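Spermidine/putrescine ABC transporter, periplasmic binding protein (PDB 2V84) probably serves as a polyamine receptor, binding spermidine and putrescine outside the cytoplasm for uptake by an ABC transporter. Local coordinates at residues Thr38-Lys43 and Asn277-Pro282; Asp82-Met87 and Ser259-Lys264; Arg146-Phe151 and Ala252-Val257. All blocks are in the same frame, centred on the assembly; numbering follows the deposited sequence.

Contact 1: Thr38-Lys43 and Asn277-Pro282; sequences TSLIKK and NFFLEP
Apolar contacts make up most of this junction, with Leu-40 reaching between Phe-278 and Phe-279. Its two methyls part company. CD2 goes to Phe-278, 4.2 Å from CE1 of that ring. CD1 goes to the next ring, also 4.2 Å from Phe-279 CE1. The Leu-40 side chain meets that of Phe-279 at about a right angle. Lys-43, one turn on, adds its aliphatic base. Its CB lies at the edge of the Phe-278 ring, near the ring plane and 3.7 Å from CZ.

The contact joins two helices of a solute-binding protein fold, 38-48 and the C-terminal end of 269-279. Phe-278 has CG anti to its backbone N (chi1 171°), and the ring extends to the backbone of helix 38-48. There CE1 lies 3.3 Å from Leu-40 O, an oblique approach to the ring.

No hydrogen bond crosses between the segments. Two polar side chains of 38-43 turn to helix 282-292: Lys-43 NZ forms a salt bridge with Glu-287, and Ser-39 OG is hydrogen-bonded to the same carboxylate. Aromatic neighbours extend the packing. Phe-44 meets Phe-278 edge-to-face, and Tyr-127 stacks on Phe-279.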
loop_
_atom_site.group_PDB
_atom_site.type_symbol
_atom_site.label_atom_id
_atom_site.label_comp_id
_atom_site.label_asym_id
_atom_site.label_seq_id
_atom_site.Cartn_x
_atom_site.Cartn_y
_atom_site.Cartn_z
ATOM N N THR A 38 -10.133 -14.246 -2.762
ATOM C CA THR A 38 -11.449 -14.886 -2.884
ATOM C C THR A 38 -11.521 -16.186 -2.095
ATOM O O THR A 38 -12.587 -16.547 -1.600
ATOM C CB THR A 38 -11.838 -15.179 -4.350
ATOM O OG1 THR A 38 -10.747 -15.830 -5.001
ATOM C CG2 THR A 38 -12.187 -13.900 -5.101
ATOM N N SER A 39 -10.383 -16.871 -1.971
ATOM C CA SER A 39 -10.300 -18.119 -1.220
ATOM C C SER A 39 -10.691 -17.928 0.238
ATOM O O SER A 39 -11.318 -18.801 0.835
ATOM C CB SER A 39 -8.899 -18.708 -1.301
ATOM O OG SER A 39 -7.949 -17.808 -0.764
ATOM N N LEU A 40 -10.309 -16.786 0.803
ATOM C CA LEU A 40 -10.666 -16.426 2.164
ATOM C C LEU A 40 -12.130 -15.994 2.272
ATOM O O LEU A 40 -12.810 -16.289 3.272
ATOM C CB LEU A 40 -9.724 -15.321 2.667
ATOM C CG LEU A 40 -8.342 -15.819 3.082
ATOM C CD1 LEU A 40 -7.361 -14.674 3.326
ATOM C CD2 LEU A 40 -8.428 -16.735 4.304
ATOM N N ILE A 41 -12.620 -15.304 1.245
ATOM C CA ILE A 41 -14.031 -14.918 1.185
ATOM C C ILE A 41 -14.969 -16.136 1.167
ATOM O O ILE A 41 -15.935 -16.181 1.931
ATOM C CB ILE A 41 -14.315 -13.964 0.005
ATOM C CG1 ILE A 41 -13.846 -12.551 0.362
ATOM C CG2 ILE A 41 -15.814 -13.981 -0.394
ATOM C CD1 ILE A 41 -13.632 -11.673 -0.830
ATOM N N LYS A 42 -14.668 -17.119 0.316
ATOM C CA LYS A 42 -15.420 -18.375 0.258
ATOM C C LYS A 42 -15.482 -19.054 1.625
ATOM O O LYS A 42 -16.522 -19.581 2.007
ATOM C CB LYS A 42 -14.803 -19.371 -0.755
ATOM C CG LYS A 42 -14.246 -18.789 -2.066
ATOM C CD LYS A 42 -15.021 -19.261 -3.317
ATOM C CE LYS A 42 -16.009 -18.196 -3.829
ATOM N NZ LYS A 42 -16.617 -17.353 -2.722
ATOM N N LYS A 43 -14.365 -19.043 2.350
ATOM C CA LYS A 43 -14.268 -19.690 3.658
ATOM C C LYS A 43 -15.140 -19.015 4.692
ATOM O O LYS A 43 -15.792 -19.686 5.481
ATOM C CB LYS A 43 -12.815 -19.755 4.139
ATOM C CG LYS A 43 -12.058 -20.938 3.579
ATOM C CD LYS A 43 -10.557 -20.759 3.632
ATOM C CE LYS A 43 -9.897 -21.702 2.638
ATOM N NZ LYS A 43 -8.532 -22.109 3.051
ATOM N N ASN A 277 -12.200 -10.123 12.476
ATOM C CA ASN A 277 -11.773 -11.172 13.384
ATOM C C ASN A 277 -11.328 -12.437 12.621
ATOM O O ASN A 277 -10.312 -13.024 12.952
ATOM C CB ASN A 277 -12.876 -11.486 14.405
ATOM C CG ASN A 277 -12.352 -12.255 15.598
ATOM O OD1 ASN A 277 -11.413 -11.819 16.253
ATOM N ND2 ASN A 277 -12.954 -13.411 15.882
ATOM N N PHE A 278 -12.078 -12.821 11.586
ATOM C CA PHE A 278 -11.768 -13.987 10.745
ATOM C C PHE A 278 -10.441 -13.779 9.987
ATOM O O PHE A 278 -9.573 -14.654 9.949
ATOM C CB PHE A 278 -12.939 -14.211 9.772
ATOM C CG PHE A 278 -12.685 -15.243 8.699
ATOM C CD1 PHE A 278 -12.105 -14.877 7.474
ATOM C CD2 PHE A 278 -13.098 -16.562 8.874
ATOM C CE1 PHE A 278 -11.896 -15.838 6.458
ATOM C CE2 PHE A 278 -12.898 -17.528 7.863
ATOM C CZ PHE A 278 -12.301 -17.159 6.662
ATOM N N PHE A 279 -10.287 -12.604 9.409
ATOM C CA PHE A 279 -9.117 -12.287 8.580
ATOM C C PHE A 279 -7.831 -12.337 9.403
ATOM O O PHE A 279 -6.767 -12.736 8.914
ATOM C CB PHE A 279 -9.338 -10.908 7.967
ATOM C CG PHE A 279 -8.397 -10.567 6.861
ATOM C CD1 PHE A 279 -8.616 -11.041 5.563
ATOM C CD2 PHE A 279 -7.308 -9.735 7.108
ATOM C CE1 PHE A 279 -7.730 -10.701 4.525
ATOM C CE2 PHE A 279 -6.429 -9.378 6.076
ATOM C CZ PHE A 279 -6.645 -9.878 4.785
ATOM N N LEU A 280 -7.947 -11.944 10.674
ATOM C CA LEU A 280 -6.816 -11.946 11.601
ATOM C C LEU A 280 -6.574 -13.287 12.316
ATOM O O LEU A 280 -5.676 -13.373 13.149
ATOM C CB LEU A 280 -6.951 -10.832 12.640
ATOM C CG LEU A 280 -6.839 -9.384 12.123
ATOM C CD1 LEU A 280 -7.088 -8.422 13.275
ATOM C CD2 LEU A 280 -5.515 -9.101 11.444
ATOM N N GLU A 281 -7.371 -14.307 12.007
ATOM C CA GLU A 281 -7.045 -15.669 12.431
ATOM C C GLU A 281 -5.716 -16.046 11.772
ATOM O O GLU A 281 -5.567 -15.838 10.580
ATOM C CB GLU A 281 -8.145 -16.642 12.015
ATOM C CG GLU A 281 -8.285 -17.846 12.927
ATOM C CD GLU A 281 -8.801 -17.507 14.319
ATOM O OE1 GLU A 281 -9.997 -17.117 14.449
ATOM O OE2 GLU A 281 -8.016 -17.674 15.289
ATOM N N PRO A 282 -4.751 -16.573 12.550
ATOM C CA PRO A 282 -3.361 -16.816 12.117
ATOM C C PRO A 282 -3.198 -17.544 10.788
ATOM O O PRO A 282 -2.398 -17.114 9.948
ATOM C CB PRO A 282 -2.804 -17.667 13.256
ATOM C CG PRO A 282 -3.535 -17.153 14.441
ATOM C CD PRO A 282 -4.932 -16.964 13.959
#

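Contact 2: Asp82-Met87 and Ser259-Lys264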
loop_
_atom_site.group_PDB
_atom_site.type_symbol
_atom_site.label_atom_id
_atom_site.label_comp_id
_atom_site.label_asym_id
_atom_site.label_seq_id
_atom_site.Cartn_x
_atom_site.Cartn_y
_atom_site.Cartn_z
ATOM N N ASP A 82 -3.254 7.581 5.608
ATOM C CA ASP A 82 -3.626 8.969 5.346
ATOM C C ASP A 82 -5.137 9.129 5.168
ATOM O O ASP A 82 -5.729 10.085 5.679
ATOM C CB ASP A 82 -2.818 9.589 4.181
ATOM C CG ASP A 82 -2.801 8.725 2.935
ATOM O OD1 ASP A 82 -2.840 7.482 3.054
ATOM O OD2 ASP A 82 -2.724 9.295 1.822
ATOM N N PHE A 83 -5.772 8.180 4.488
ATOM C CA PHE A 83 -7.228 8.224 4.322
ATOM C C PHE A 83 -8.000 7.835 5.576
ATOM O O PHE A 83 -9.140 8.268 5.744
ATOM C CB PHE A 83 -7.686 7.394 3.123
ATOM C CG PHE A 83 -7.553 8.121 1.828
ATOM C CD1 PHE A 83 -6.325 8.157 1.173
ATOM C CD2 PHE A 83 -8.635 8.812 1.283
ATOM C CE1 PHE A 83 -6.188 8.860 -0.017
ATOM C CE2 PHE A 83 -8.498 9.513 0.075
ATOM C CZ PHE A 83 -7.270 9.527 -0.561
ATOM N N VAL A 84 -7.406 7.056 6.486
ATOM C CA VAL A 84 -8.105 6.866 7.777
ATOM C C VAL A 84 -8.195 8.197 8.548
ATOM O O VAL A 84 -9.276 8.557 9.102
ATOM C CB VAL A 84 -7.494 5.739 8.635
ATOM C CG1 VAL A 84 -8.178 5.689 10.021
ATOM C CG2 VAL A 84 -7.666 4.392 7.928
ATOM N N SER A 85 -7.087 8.930 8.571
ATOM C CA SER A 85 -7.014 10.207 9.279
ATOM C C SER A 85 -7.946 11.262 8.663
ATOM O O SER A 85 -8.712 11.925 9.380
ATOM C CB SER A 85 -5.565 10.681 9.353
ATOM O OG SER A 85 -5.458 12.013 9.863
ATOM N N ILE A 86 -7.907 11.392 7.337
ATOM C CA ILE A 86 -8.843 12.261 6.590
ATOM C C ILE A 86 -10.292 11.939 6.926
ATOM O O ILE A 86 -11.093 12.850 7.217
ATOM C CB ILE A 86 -8.648 12.134 5.028
ATOM C CG1 ILE A 86 -7.323 12.755 4.581
ATOM C CG2 ILE A 86 -9.814 12.765 4.276
ATOM C CD1 ILE A 86 -6.781 12.227 3.228
ATOM N N MET A 87 -10.630 10.649 6.889
ATOM C CA MET A 87 -12.024 10.214 7.073
ATOM C C MET A 87 -12.515 10.312 8.513
ATOM O O MET A 87 -13.711 10.522 8.740
ATOM C CB MET A 87 -12.239 8.798 6.550
ATOM C CG MET A 87 -12.078 8.696 5.038
ATOM S SD MET A 87 -11.865 6.976 4.595
ATOM C CE MET A 87 -13.499 6.668 3.965
ATOM N N SER A 259 -6.053 -0.515 6.362
ATOM C CA SER A 259 -6.830 -0.883 7.570
ATOM C C SER A 259 -8.247 -1.206 7.214
ATOM O O SER A 259 -8.766 -0.617 6.280
ATOM C CB SER A 259 -6.920 0.301 8.529
ATOM O OG SER A 259 -5.662 0.543 9.107
ATOM N N PHE A 260 -8.887 -2.085 7.988
ATOM C CA PHE A 260 -10.338 -2.235 7.975
ATOM C C PHE A 260 -10.971 -1.065 8.707
ATOM O O PHE A 260 -10.563 -0.697 9.826
ATOM C CB PHE A 260 -10.798 -3.472 8.745
ATOM C CG PHE A 260 -10.468 -4.799 8.098
ATOM C CD1 PHE A 260 -11.196 -5.271 7.015
ATOM C CD2 PHE A 260 -9.464 -5.603 8.640
ATOM C CE1 PHE A 260 -10.929 -6.516 6.441
ATOM C CE2 PHE A 260 -9.200 -6.863 8.086
ATOM C CZ PHE A 260 -9.931 -7.321 6.987
ATOM N N CYS A 261 -12.003 -0.500 8.087
ATOM C CA CYS A 261 -12.806 0.522 8.737
ATOM C C CYS A 261 -14.264 0.196 8.513
ATOM O O CYS A 261 -14.614 -0.464 7.515
ATOM C CB CYS A 261 -12.490 1.911 8.160
ATOM S SG CYS A 261 -10.801 2.416 8.425
ATOM N N ILE A 262 -15.118 0.664 9.427
ATOM C CA ILE A 262 -16.545 0.441 9.262
ATOM C C ILE A 262 -17.181 1.757 8.798
ATOM O O ILE A 262 -17.183 2.737 9.553
ATOM C CB ILE A 262 -17.191 -0.074 10.584
ATOM C CG1 ILE A 262 -16.704 -1.500 10.917
ATOM C CG2 ILE A 262 -18.731 0.002 10.488
ATOM C CD1 ILE A 262 -17.128 -1.965 12.324
ATOM N N PRO A 263 -17.708 1.799 7.544
ATOM C CA PRO A 263 -18.274 3.065 7.052
ATOM C C PRO A 263 -19.476 3.536 7.862
ATOM O O PRO A 263 -20.261 2.710 8.316
ATOM C CB PRO A 263 -18.732 2.717 5.625
ATOM C CG PRO A 263 -17.876 1.551 5.223
ATOM C CD PRO A 263 -17.798 0.744 6.519
ATOM N N LYS A 264 -19.630 4.850 8.009
ATOM C CA LYS A 264 -20.843 5.413 8.607
ATOM C C LYS A 264 -22.070 4.823 7.920
ATOM O O LYS A 264 -22.111 4.725 6.687
ATOM C CB LYS A 264 -20.865 6.942 8.519
ATOM C CG LYS A 264 -22.155 7.554 9.055
ATOM C CD LYS A 264 -22.250 9.046 8.804
ATOM C CE LYS A 264 -23.655 9.526 9.081
ATOM N NZ LYS A 264 -23.644 10.823 9.804
#
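Helix 81-89 packs here on Ser-259 and Cys-261, at the far end of strand 254-260. The helix comes just after the short strand 76-77, which is an outer strand of the parallel sheet 51-57, 26-32 and 76-77. The two segments are far apart in sequence, as expected in a solute-binding protein whose chain returns to a lobe it has already built.

Val-84 carries the helix side of the contact. Its CB is directed at the other segment, and one methyl does the touching. CG2 lies 3.7 Å from Cys-261 SG. The same methyl is 4.2 Å from Ser-259 CB. It therefore meets two side chains that alternate along the chain, while the side chain of Phe-260 between them points away. The torsion of Val-84 explains the choice of methyl: CG1 is anti to the backbone N (chi1 174°), and CG2 is left beside that N, facing Ser-259 and Cys-261. Cys-261 has SG anti to its carbonyl carbon (chi1 -62°), which brings the sulfur up to the methyl.

The backbones stay well apart, with the CA atoms of Val-84 and Ser-259 7.9 Å from each other. Tyr-117 touches both Val-84 and Ser-259 from a loop. Phe-260 packs on helix 269-279 through Phe-275 and Ile-276.

No hydrogen bond links the two segments. Val-84, Ser-259 and Cys-261 are all buried. The contact thus depends on van der Waals packing of one methyl against a sulfur and a CB, and the backbone bonds of Cys-261 to Val-77 and of Ser-259 to Pro-79 tie the strand side to the chain leading into the helix.

Contact 3: Arg146-Phe151 and Ala252-Val257; sequences RTWSIF and ASPVYV
Ser-253 OG has two hydrogen-bond partners, Trp-148 NE1 and Pro-248 O. Trp-148 NE1 donates its hydrogen bond to the hydroxyl, with NE1 and OG 3.2 Å apart. The bond is fairly straight, at 159° at the hydrogen. OG sits at the edge of the indole, 11° out of the ring plane. The bond with Pro-248 O is made within the loop that leads into strand 254-260. Ser-253 CB also lies in the indole plane, 3.9 Å from Trp-148 NE1.

Trp-148 has CG anti to its carbonyl carbon (chi1 -64°), and this directs the indole at Ser-253. The apolar part of the contact is slight. Trp-148 CZ2 comes within 4.5 Å of Pro-254 CD, at an oblique angle to the ring.

The segments join the 3-10 turn at 148-151, in the connection between strands 125-137 and 160-162, to the start of strand 254-260. The indole also touches Ala-172 and Ser-176 of helix 166-176 and meets His-225 edge-to-face. Pro-254 lies against Glu-168 of that helix, a residue of the predicted spermidine site.

Trp-148 and Ser-253 are both buried. The directed N-H bond gives the indole nitrogen a partner in the interior. It should also restrict rotation of the ring, while Pro-248 O fixes the hydroxyl that accepts it.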
loop_
_atom_site.group_PDB
_atom_site.type_symbol
_atom_site.label_atom_id
_atom_site.label_comp_id
_atom_site.label_asym_id
_atom_site.label_seq_id
_atom_site.Cartn_x
_atom_site.Cartn_y
_atom_site.Cartn_z
ATOM N N ARG A 146 21.369 0.399 -4.932
ATOM C CA ARG A 146 20.001 0.065 -4.535
ATOM C C ARG A 146 19.336 1.274 -3.876
ATOM O O ARG A 146 19.094 1.308 -2.660
ATOM C CB ARG A 146 20.011 -1.146 -3.593
ATOM C CG ARG A 146 20.418 -2.446 -4.258
ATOM C CD ARG A 146 20.017 -3.657 -3.373
ATOM N NE ARG A 146 20.310 -4.945 -4.008
ATOM C CZ ARG A 146 21.497 -5.562 -3.996
ATOM N NH1 ARG A 146 22.550 -5.025 -3.381
ATOM N NH2 ARG A 146 21.650 -6.732 -4.614
ATOM N N THR A 147 19.089 2.297 -4.687
ATOM C CA THR A 147 18.683 3.618 -4.208
ATOM C C THR A 147 17.716 4.230 -5.225
ATOM O O THR A 147 17.693 3.828 -6.386
ATOM C CB THR A 147 19.899 4.602 -4.028
ATOM O OG1 THR A 147 20.470 4.902 -5.315
ATOM C CG2 THR A 147 20.998 4.009 -3.151
ATOM N N TRP A 148 16.963 5.235 -4.789
ATOM C CA TRP A 148 16.045 5.960 -5.691
ATOM C C TRP A 148 16.767 6.677 -6.829
ATOM O O TRP A 148 16.163 6.993 -7.847
ATOM C CB TRP A 148 15.210 6.985 -4.899
ATOM C CG TRP A 148 14.299 6.306 -3.902
ATOM C CD1 TRP A 148 14.468 6.249 -2.555
ATOM C CD2 TRP A 148 13.112 5.541 -4.191
ATOM N NE1 TRP A 148 13.467 5.496 -1.981
ATOM C CE2 TRP A 148 12.618 5.055 -2.958
ATOM C CE3 TRP A 148 12.420 5.230 -5.367
ATOM C CZ2 TRP A 148 11.462 4.260 -2.866
ATOM C CZ3 TRP A 148 11.271 4.442 -5.282
ATOM C CH2 TRP A 148 10.794 3.978 -4.031
ATOM N N SER A 149 18.035 7.020 -6.619
ATOM C CA SER A 149 18.773 7.743 -7.628
ATOM C C SER A 149 18.976 6.877 -8.864
ATOM O O SER A 149 19.539 7.334 -9.853
ATOM C CB SER A 149 20.099 8.234 -7.071
ATOM O OG SER A 149 19.860 9.365 -6.216
ATOM N N ILE A 150 18.512 5.630 -8.818
ATOM C CA ILE A 150 18.595 4.759 -10.004
ATOM C C ILE A 150 17.774 5.384 -11.145
ATOM O O ILE A 150 18.042 5.186 -12.328
ATOM C CB ILE A 150 18.113 3.312 -9.696
ATOM C CG1 ILE A 150 18.479 2.375 -10.860
ATOM C CG2 ILE A 150 16.595 3.272 -9.356
ATOM C CD1 ILE A 150 18.579 0.906 -10.463
ATOM N N PHE A 151 16.776 6.183 -10.780
ATOM C CA PHE A 151 15.956 6.831 -11.795
ATOM C C PHE A 151 16.612 8.031 -12.489
ATOM O O PHE A 151 16.090 8.542 -13.475
ATOM C CB PHE A 151 14.561 7.147 -11.221
ATOM C CG PHE A 151 13.784 5.912 -10.873
ATOM C CD1 PHE A 151 13.276 5.101 -11.887
ATOM C CD2 PHE A 151 13.564 5.547 -9.530
ATOM C CE1 PHE A 151 12.560 3.944 -11.592
ATOM C CE2 PHE A 151 12.854 4.404 -9.215
ATOM C CZ PHE A 151 12.357 3.587 -10.253
ATOM N N ALA A 252 14.637 7.044 4.415
ATOM C CA ALA A 252 13.346 6.684 5.002
ATOM C C ALA A 252 12.268 6.637 3.926
ATOM O O ALA A 252 11.427 7.515 3.832
ATOM C CB ALA A 252 12.965 7.662 6.127
ATOM N N SER A 253 12.324 5.601 3.094
ATOM C CA SER A 253 11.391 5.436 1.977
ATOM C C SER A 253 9.942 5.368 2.451
ATOM O O SER A 253 9.676 4.852 3.534
ATOM C CB SER A 253 11.709 4.159 1.210
ATOM O OG SER A 253 13.068 4.129 0.842
ATOM N N PRO A 254 9.002 5.854 1.617
ATOM C CA PRO A 254 7.592 5.792 1.991
ATOM C C PRO A 254 7.065 4.368 2.200
ATOM O O PRO A 254 7.298 3.454 1.387
ATOM C CB PRO A 254 6.853 6.465 0.832
ATOM C CG PRO A 254 7.860 6.912 -0.146
ATOM C CD PRO A 254 9.229 6.463 0.292
ATOM N N VAL A 255 6.317 4.211 3.289
ATOM C CA VAL A 255 5.704 2.957 3.704
ATOM C C VAL A 255 4.180 3.208 3.801
ATOM O O VAL A 255 3.754 4.323 4.053
ATOM C CB VAL A 255 6.337 2.477 5.063
ATOM C CG1 VAL A 255 5.645 1.257 5.631
ATOM C CG2 VAL A 255 7.826 2.164 4.884
ATOM N N TYR A 256 3.357 2.191 3.553
ATOM C CA TYR A 256 1.897 2.349 3.690
ATOM C C TYR A 256 1.324 1.394 4.726
ATOM O O TYR A 256 1.877 0.334 4.962
ATOM C CB TYR A 256 1.161 2.181 2.335
ATOM C CG TYR A 256 1.215 0.774 1.791
ATOM C CD1 TYR A 256 0.365 -0.236 2.288
ATOM C CD2 TYR A 256 2.110 0.445 0.795
ATOM C CE1 TYR A 256 0.445 -1.544 1.819
ATOM C CE2 TYR A 256 2.180 -0.844 0.301
ATOM C CZ TYR A 256 1.351 -1.832 0.809
ATOM O OH TYR A 256 1.459 -3.114 0.320
ATOM N N VAL A 257 0.232 1.797 5.377
ATOM C CA VAL A 257 -0.580 0.856 6.151
ATOM C C VAL A 257 -2.040 0.974 5.690
ATOM O O VAL A 257 -2.594 2.061 5.657
ATOM C CB VAL A 257 -0.455 1.040 7.694
ATOM C CG1 VAL A 257 -0.732 2.498 8.098
ATOM C CG2 VAL A 257 -1.379 0.042 8.411
#

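Strand 254-260 connects two of the three contacts. Contact 3 uses its beginning and contact 2 its end, with centres about 25 Å apart on opposite sides of the chain centre. Contacts 1 and 2 touch directly: Phe-279 CD2 lies 3.6 Å from Phe-260 CZ, and the two rings meet edge-to-face. Their centres are about 21 Å apart. Contacts 1 and 3 do not touch: their centres are about 31 Å apart and their nearest atoms about 10 Å. In sequence the contacts are nested, 3 within 2 and 2 within 1. Contact 3 alone borders the predicted spermidine site, where the side chains of Pro-254 and Glu-168 are about 4 Å apart. Contacts 1 and 2 lie away from it.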